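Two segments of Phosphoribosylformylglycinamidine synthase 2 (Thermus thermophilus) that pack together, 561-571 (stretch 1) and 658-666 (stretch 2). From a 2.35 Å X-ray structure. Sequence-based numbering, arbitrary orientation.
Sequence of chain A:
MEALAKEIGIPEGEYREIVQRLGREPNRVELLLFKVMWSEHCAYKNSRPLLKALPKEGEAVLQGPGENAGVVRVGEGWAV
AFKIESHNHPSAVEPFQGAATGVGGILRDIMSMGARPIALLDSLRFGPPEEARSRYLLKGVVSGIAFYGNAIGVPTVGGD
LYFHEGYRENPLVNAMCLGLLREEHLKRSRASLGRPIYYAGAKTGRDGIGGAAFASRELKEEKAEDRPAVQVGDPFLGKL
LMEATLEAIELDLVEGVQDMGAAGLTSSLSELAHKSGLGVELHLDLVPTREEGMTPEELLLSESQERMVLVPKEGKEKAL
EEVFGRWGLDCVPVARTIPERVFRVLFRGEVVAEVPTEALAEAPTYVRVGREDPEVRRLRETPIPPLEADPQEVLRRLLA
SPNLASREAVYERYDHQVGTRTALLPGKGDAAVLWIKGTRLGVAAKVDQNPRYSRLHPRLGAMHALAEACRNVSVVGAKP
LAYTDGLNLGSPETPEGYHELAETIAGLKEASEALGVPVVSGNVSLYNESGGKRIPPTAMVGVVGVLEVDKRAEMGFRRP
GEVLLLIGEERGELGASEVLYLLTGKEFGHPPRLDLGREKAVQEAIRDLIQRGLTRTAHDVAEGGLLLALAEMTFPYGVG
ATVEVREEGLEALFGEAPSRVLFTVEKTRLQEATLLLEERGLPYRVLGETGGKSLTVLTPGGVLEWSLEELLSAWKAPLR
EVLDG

Stretch 1, residues 561-571: GEVLLLIGEER
Stretch 2 (658-666) PSRVLFTVE

The two stretches pair as neighbouring antiparallel β-strands, joined by a backbone ladder, apolar contacts on both faces and a polar contact toward each end. The strand axes approach to 4.7 Å, and their directions differ by 153°.

Val563, Leu565 and Ile567 face Val665, Phe663 and Val661 as hydrogen-bonded pairs. The CA–CA distances are 5.4 Å for Val563–Val665, 5.5 Å for Leu565–Phe663 and 5.0 Å for Ile567–Val661. Backbones are extended, with phi/psi -79/134 at Val563, -115/168 at Leu565 and -160/160 at Phe663. Each pair exchanges two N-H to O bonds. Val563 N to Val665 O and Val665 N to Val563 O are both 3.0 Å. Leu565 N to Phe663 O is 2.8 Å, and Phe663 N to Leu565 O is 3.1 Å. Ile567 N to Val661 O is 2.7 Å and nearly linear; Val661 N to Ile567 O is 3.1 Å. Between them sit the non-hydrogen-bonded pairs Leu564–Thr664 and Leu566–Leu662, with CA–CA distances of 4.5 Å.

Side chains alternate between the faces. On one, Leu565 CB (m, chi2 76°) lies 3.8 Å from Phe663 CE2 (p, chi2 104°). Ile567 CD1 (m, m) comes within 3.2 Å of Phe663 CE2, a tight apolar contact. Val563 CB (t) packs 3.8 Å from Val665 CG2 (m), and Ile567 CG1 4.0 Å from Val661 CB (t).

On the other face, Leu566 CD2 (t, chi2 -93°) meets Leu662 CD2 (m, t) at 3.5 Å. Leu564 CD1 (t, p) lies 4.0 Å from Thr664 CG2. Thr664 OG1 (p) donates to the carboxylate Glu562 OE2 (m, t) at 2.5 Å, a very short bond; the OG1 position is less certain.

Beyond the ladder, Gly568 has phi/psi 106/-167, and a CB there would crowd Arg660 CG. Arg660 is m, t, m with chi4 167°; its end turns nearer to stretch 1. Arg660 NH1 donates to Glu569 O at 2.8 Å and weakly to Glu570 O at 3.0 Å, tying the donor-rich guanidinium edge to backbone carbonyls.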

ATOM      1  N   GLY A 561      31.876 -12.477  14.899  1.00 20.83           N
ATOM      2  CA  GLY A 561      32.220 -13.873  14.679  1.00 18.40           C
ATOM      3  C   GLY A 561      31.264 -14.715  13.858  1.00 17.50           C
ATOM      4  O   GLY A 561      31.526 -15.890  13.612  1.00 18.73           O
ATOM      5  N   GLU A 562      30.147 -14.139  13.435  1.00 17.80           N
ATOM      6  CA  GLU A 562      29.193 -14.885  12.630  1.00 16.46           C
ATOM      7  C   GLU A 562      29.673 -14.909  11.187  1.00 16.11           C
ATOM      8  O   GLU A 562      30.252 -13.936  10.705  1.00 16.57           O
ATOM      9  CB  GLU A 562      27.803 -14.247  12.717  1.00 17.14           C
ATOM     10  CG  GLU A 562      27.090 -14.508  14.042  1.00 20.89           C
ATOM     11  CD  GLU A 562      25.641 -14.040  14.053  1.00 23.08           C
ATOM     12  OE1 GLU A 562      24.890 -14.497  14.941  1.00 26.46           O
ATOM     13  OE2 GLU A 562      25.252 -13.219  13.189  1.00 23.69           O
ATOM     14  N   VAL A 563      29.460 -16.028  10.503  1.00 14.31           N
ATOM     15  CA  VAL A 563      29.870 -16.125   9.110  1.00 15.08           C
ATOM     16  C   VAL A 563      28.809 -15.390   8.287  1.00 16.09           C
ATOM     17  O   VAL A 563      27.609 -15.578   8.495  1.00 15.18           O
ATOM     18  CB  VAL A 563      29.968 -17.599   8.632  1.00 14.03           C
ATOM     19  CG1 VAL A 563      30.451 -17.646   7.189  1.00 11.90           C
ATOM     20  CG2 VAL A 563      30.917 -18.385   9.530  1.00 11.81           C
ATOM     21  N   LEU A 564      29.268 -14.549   7.365  1.00 15.79           N
ATOM     22  CA  LEU A 564      28.386 -13.757   6.513  1.00 15.50           C
ATOM     23  C   LEU A 564      28.358 -14.295   5.084  1.00 13.81           C
ATOM     24  O   LEU A 564      29.371 -14.294   4.395  1.00 14.64           O
ATOM     25  CB  LEU A 564      28.854 -12.292   6.525  1.00 15.57           C
ATOM     26  CG  LEU A 564      28.204 -11.301   5.544  1.00 17.90           C
ATOM     27  CD1 LEU A 564      26.697 -11.309   5.720  1.00 14.28           C
ATOM     28  CD2 LEU A 564      28.777  -9.898   5.778  1.00 13.28           C
ATOM     29  N   LEU A 565      27.192 -14.749   4.642  1.00 13.00           N
ATOM     30  CA  LEU A 565      27.046 -15.299   3.296  1.00 14.48           C
ATOM     31  C   LEU A 565      26.126 -14.464   2.393  1.00 15.77           C
ATOM     32  O   LEU A 565      25.398 -13.581   2.853  1.00 15.96           O
ATOM     33  CB  LEU A 565      26.480 -16.723   3.349  1.00 12.48           C
ATOM     34  CG  LEU A 565      27.189 -17.844   4.097  1.00 15.29           C
ATOM     35  CD1 LEU A 565      26.984 -17.696   5.616  1.00 15.33           C
ATOM     36  CD2 LEU A 565      26.611 -19.172   3.624  1.00 16.01           C
ATOM     37  N   LEU A 566      26.151 -14.781   1.102  1.00 15.95           N
ATOM     38  CA  LEU A 566      25.321 -14.095   0.135  1.00 14.85           C
ATOM     39  C   LEU A 566      24.700 -15.101  -0.824  1.00 15.73           C
ATOM     40  O   LEU A 566      25.411 -15.884  -1.456  1.00 15.85           O
ATOM     41  CB  LEU A 566      26.168 -13.075  -0.622  1.00 16.03           C
ATOM     42  CG  LEU A 566      25.570 -12.151  -1.689  1.00 18.98           C
ATOM     43  CD1 LEU A 566      25.711 -12.781  -3.057  1.00 18.67           C
ATOM     44  CD2 LEU A 566      24.123 -11.833  -1.358  1.00 16.81           C
ATOM     45  N   ILE A 567      23.367 -15.098  -0.895  1.00 17.10           N
ATOM     46  CA  ILE A 567      22.622 -15.972  -1.803  1.00 17.10           C
ATOM     47  C   ILE A 567      22.556 -15.156  -3.090  1.00 17.01           C
ATOM     48  O   ILE A 567      22.082 -14.022  -3.070  1.00 13.85           O
ATOM     49  CB  ILE A 567      21.148 -16.205  -1.361  1.00 19.30           C
ATOM     50  CG1 ILE A 567      21.049 -16.434   0.147  1.00 18.52           C
ATOM     51  CG2 ILE A 567      20.566 -17.398  -2.126  1.00 19.32           C
ATOM     52  CD1 ILE A 567      21.597 -17.733   0.607  1.00 22.05           C
ATOM     53  N   GLY A 568      23.025 -15.725  -4.198  1.00 18.25           N
ATOM     54  CA  GLY A 568      23.018 -15.007  -5.464  1.00 20.39           C
ATOM     55  C   GLY A 568      24.426 -14.557  -5.815  1.00 21.65           C
ATOM     56  O   GLY A 568      25.389 -15.003  -5.191  1.00 22.00           O
ATOM     57  N   GLU A 569      24.560 -13.670  -6.795  1.00 22.99           N
ATOM     58  CA  GLU A 569      25.885 -13.195  -7.186  1.00 25.64           C
ATOM     59  C   GLU A 569      26.184 -11.729  -6.890  1.00 25.92           C
ATOM     60  O   GLU A 569      25.273 -10.908  -6.723  1.00 25.15           O
ATOM     61  CB  GLU A 569      26.138 -13.526  -8.657  1.00 27.74           C
ATOM     62  CG  GLU A 569      26.638 -14.966  -8.813  1.00 33.44           C
ATOM     63  CD  GLU A 569      26.448 -15.539 -10.200  1.00 36.54           C
ATOM     64  OE1 GLU A 569      26.822 -16.715 -10.392  1.00 36.48           O
ATOM     65  OE2 GLU A 569      25.923 -14.826 -11.090  1.00 38.89           O
ATOM     66  N   GLU A 570      27.476 -11.419  -6.819  1.00 25.02           N
ATOM     67  CA  GLU A 570      27.955 -10.081  -6.490  1.00 26.31           C
ATOM     68  C   GLU A 570      27.694  -9.024  -7.538  1.00 25.77           C
ATOM     69  O   GLU A 570      27.530  -7.854  -7.210  1.00 24.84           O
ATOM     70  CB  GLU A 570      29.460 -10.116  -6.207  1.00 27.55           C
ATOM     71  CG  GLU A 570      29.909 -11.268  -5.327  1.00 31.52           C
ATOM     72  CD  GLU A 570      31.392 -11.217  -5.014  1.00 32.72           C
ATOM     73  OE1 GLU A 570      32.177 -10.817  -5.903  1.00 33.37           O
ATOM     74  OE2 GLU A 570      31.774 -11.589  -3.885  1.00 32.95           O
ATOM     75  N   ARG A 571      27.672  -9.436  -8.799  1.00 27.22           N
ATOM     76  CA  ARG A 571      27.447  -8.510  -9.898  1.00 27.23           C
ATOM     77  C   ARG A 571      26.014  -8.037 -10.043  1.00 24.98           C
ATOM     78  O   ARG A 571      25.095  -8.842 -10.154  1.00 26.02           O
ATOM     79  CB  ARG A 571      27.869  -9.138 -11.224  1.00 30.97           C
ATOM     80  CG  ARG A 571      29.199  -8.649 -11.749  1.00 38.44           C
ATOM     81  CD  ARG A 571      29.316  -8.917 -13.240  1.00 43.64           C
ATOM     82  NE  ARG A 571      30.603  -8.490 -13.787  1.00 50.42           N
ATOM     83  CZ  ARG A 571      31.077  -7.249 -13.727  1.00 52.22           C
ATOM     84  NH1 ARG A 571      30.373  -6.294 -13.135  1.00 53.97           N
ATOM     85  NH2 ARG A 571      32.254  -6.956 -14.268  1.00 54.16           N
ATOM     86  N   PRO A 658      17.963  -8.269  -8.456  1.00 16.93           N
ATOM     87  CA  PRO A 658      17.016  -8.882  -7.524  1.00 16.76           C
ATOM     88  C   PRO A 658      17.435 -10.283  -7.109  1.00 15.89           C
ATOM     89  O   PRO A 658      18.456 -10.793  -7.539  1.00 16.94           O
ATOM     90  CB  PRO A 658      15.731  -8.905  -8.331  1.00 15.74           C
ATOM     91  CG  PRO A 658      16.252  -9.284  -9.685  1.00 15.53           C
ATOM     92  CD  PRO A 658      17.455  -8.354  -9.837  1.00 16.64           C
ATOM     93  N   SER A 659      16.636 -10.889  -6.249  1.00 16.15           N
ATOM     94  CA  SER A 659      16.885 -12.247  -5.800  1.00 18.12           C
ATOM     95  C   SER A 659      18.207 -12.464  -5.067  1.00 17.96           C
ATOM     96  O   SER A 659      18.728 -13.578  -5.052  1.00 19.08           O
ATOM     97  CB  SER A 659      16.794 -13.194  -7.007  1.00 19.64           C
ATOM     98  OG  SER A 659      15.609 -12.960  -7.761  1.00 17.48           O
ATOM     99  N   ARG A 660      18.744 -11.412  -4.457  1.00 16.76           N
ATOM    100  CA  ARG A 660      19.997 -11.520  -3.711  1.00 16.45           C
ATOM    101  C   ARG A 660      19.774 -11.251  -2.218  1.00 17.83           C
ATOM    102  O   ARG A 660      19.195 -10.230  -1.841  1.00 18.02           O
ATOM    103  CB  ARG A 660      21.031 -10.548  -4.280  1.00 16.33           C
ATOM    104  CG  ARG A 660      21.287 -10.753  -5.773  1.00 17.01           C
ATOM    105  CD  ARG A 660      22.537 -10.020  -6.239  1.00 19.30           C
ATOM    106  NE  ARG A 660      22.391  -8.569  -6.159  1.00 20.65           N
ATOM    107  CZ  ARG A 660      23.398  -7.712  -6.268  1.00 19.96           C
ATOM    108  NH1 ARG A 660      24.631  -8.157  -6.458  1.00 19.46           N
ATOM    109  NH2 ARG A 660      23.171  -6.409  -6.194  1.00 22.78           N
ATOM    110  N   VAL A 661      20.237 -12.175  -1.375  1.00 17.77           N
ATOM    111  CA  VAL A 661      20.067 -12.067   0.075  1.00 15.71           C
ATOM    112  C   VAL A 661      21.321 -12.362   0.900  1.00 16.01           C
ATOM    113  O   VAL A 661      22.038 -13.336   0.655  1.00 13.35           O
ATOM    114  CB  VAL A 661      18.955 -13.032   0.578  1.00 15.97           C
ATOM    115  CG1 VAL A 661      18.834 -12.956   2.094  1.00 14.58           C
ATOM    116  CG2 VAL A 661      17.628 -12.687  -0.073  1.00 15.29           C
ATOM    117  N   LEU A 662      21.555 -11.515   1.897  1.00 14.60           N
ATOM    118  CA  LEU A 662      22.684 -11.662   2.809  1.00 14.27           C
ATOM    119  C   LEU A 662      22.174 -12.228   4.132  1.00 12.55           C
ATOM    120  O   LEU A 662      21.085 -11.878   4.575  1.00 15.01           O
ATOM    121  CB  LEU A 662      23.326 -10.303   3.082  1.00 13.51           C
ATOM    122  CG  LEU A 662      24.041  -9.577   1.943  1.00 16.17           C
ATOM    123  CD1 LEU A 662      24.390  -8.142   2.361  1.00 14.05           C
ATOM    124  CD2 LEU A 662      25.291 -10.353   1.587  1.00 14.16           C
ATOM    125  N   PHE A 663      22.952 -13.098   4.761  1.00 12.10           N
ATOM    126  CA  PHE A 663      22.565 -13.654   6.057  1.00 12.64           C
ATOM    127  C   PHE A 663      23.774 -14.215   6.787  1.00 13.98           C
ATOM    128  O   PHE A 663      24.808 -14.488   6.178  1.00 12.19           O
ATOM    129  CB  PHE A 663      21.483 -14.727   5.901  1.00 13.49           C
ATOM    130  CG  PHE A 663      21.984 -16.036   5.375  1.00 13.15           C
ATOM    131  CD1 PHE A 663      22.155 -17.119   6.228  1.00 15.66           C
ATOM    132  CD2 PHE A 663      22.278 -16.194   4.031  1.00 12.17           C
ATOM    133  CE1 PHE A 663      22.610 -18.339   5.750  1.00 14.25           C
ATOM    134  CE2 PHE A 663      22.732 -17.404   3.545  1.00 14.17           C
ATOM    135  CZ  PHE A 663      22.899 -18.481   4.407  1.00 15.46           C
ATOM    136  N   THR A 664      23.653 -14.362   8.102  1.00 15.60           N
ATOM    137  CA  THR A 664      24.756 -14.876   8.893  1.00 16.44           C
ATOM    138  C   THR A 664      24.372 -16.152   9.630  1.00 18.79           C
ATOM    139  O   THR A 664      23.208 -16.358   9.987  1.00 21.23           O
ATOM    140  CB  THR A 664      25.220 -13.841   9.918  1.00 16.60           C
ATOM    141  OG1 THR A 664      24.287 -13.791  10.997  1.00 17.57           O
ATOM    142  CG2 THR A 664      25.307 -12.464   9.283  1.00 15.06           C
ATOM    143  N   VAL A 665      25.360 -17.011   9.852  1.00 18.26           N
ATOM    144  CA  VAL A 665      25.146 -18.276  10.547  1.00 16.52           C
ATOM    145  C   VAL A 665      26.181 -18.377  11.645  1.00 17.44           C
ATOM    146  O   VAL A 665      27.218 -17.716  11.591  1.00 16.63           O
ATOM    147  CB  VAL A 665      25.347 -19.497   9.605  1.00 15.15           C
ATOM    148  CG1 VAL A 665      24.375 -19.438   8.460  1.00 16.07           C
ATOM    149  CG2 VAL A 665      26.767 -19.516   9.070  1.00 12.29           C
ATOM    150  N   GLU A 666      25.909 -19.195  12.650  1.00 19.46           N
ATOM    151  CA  GLU A 666      26.891 -19.361  13.699  1.00 21.49           C
ATOM    152  C   GLU A 666      27.935 -20.292  13.088  1.00 21.94           C
ATOM    153  O   GLU A 666      27.602 -21.223  12.361  1.00 19.97           O
ATOM    154  CB  GLU A 666      26.255 -19.967  14.954  1.00 24.59           C
ATOM    155  CG  GLU A 666      27.192 -20.064  16.156  1.00 28.54           C
ATOM    156  CD  GLU A 666      28.051 -21.327  16.141  1.00 33.15           C
ATOM    157  OE1 GLU A 666      28.978 -21.430  16.978  1.00 36.38           O
ATOM    158  OE2 GLU A 666      27.793 -22.222  15.302  1.00 33.57           O
TER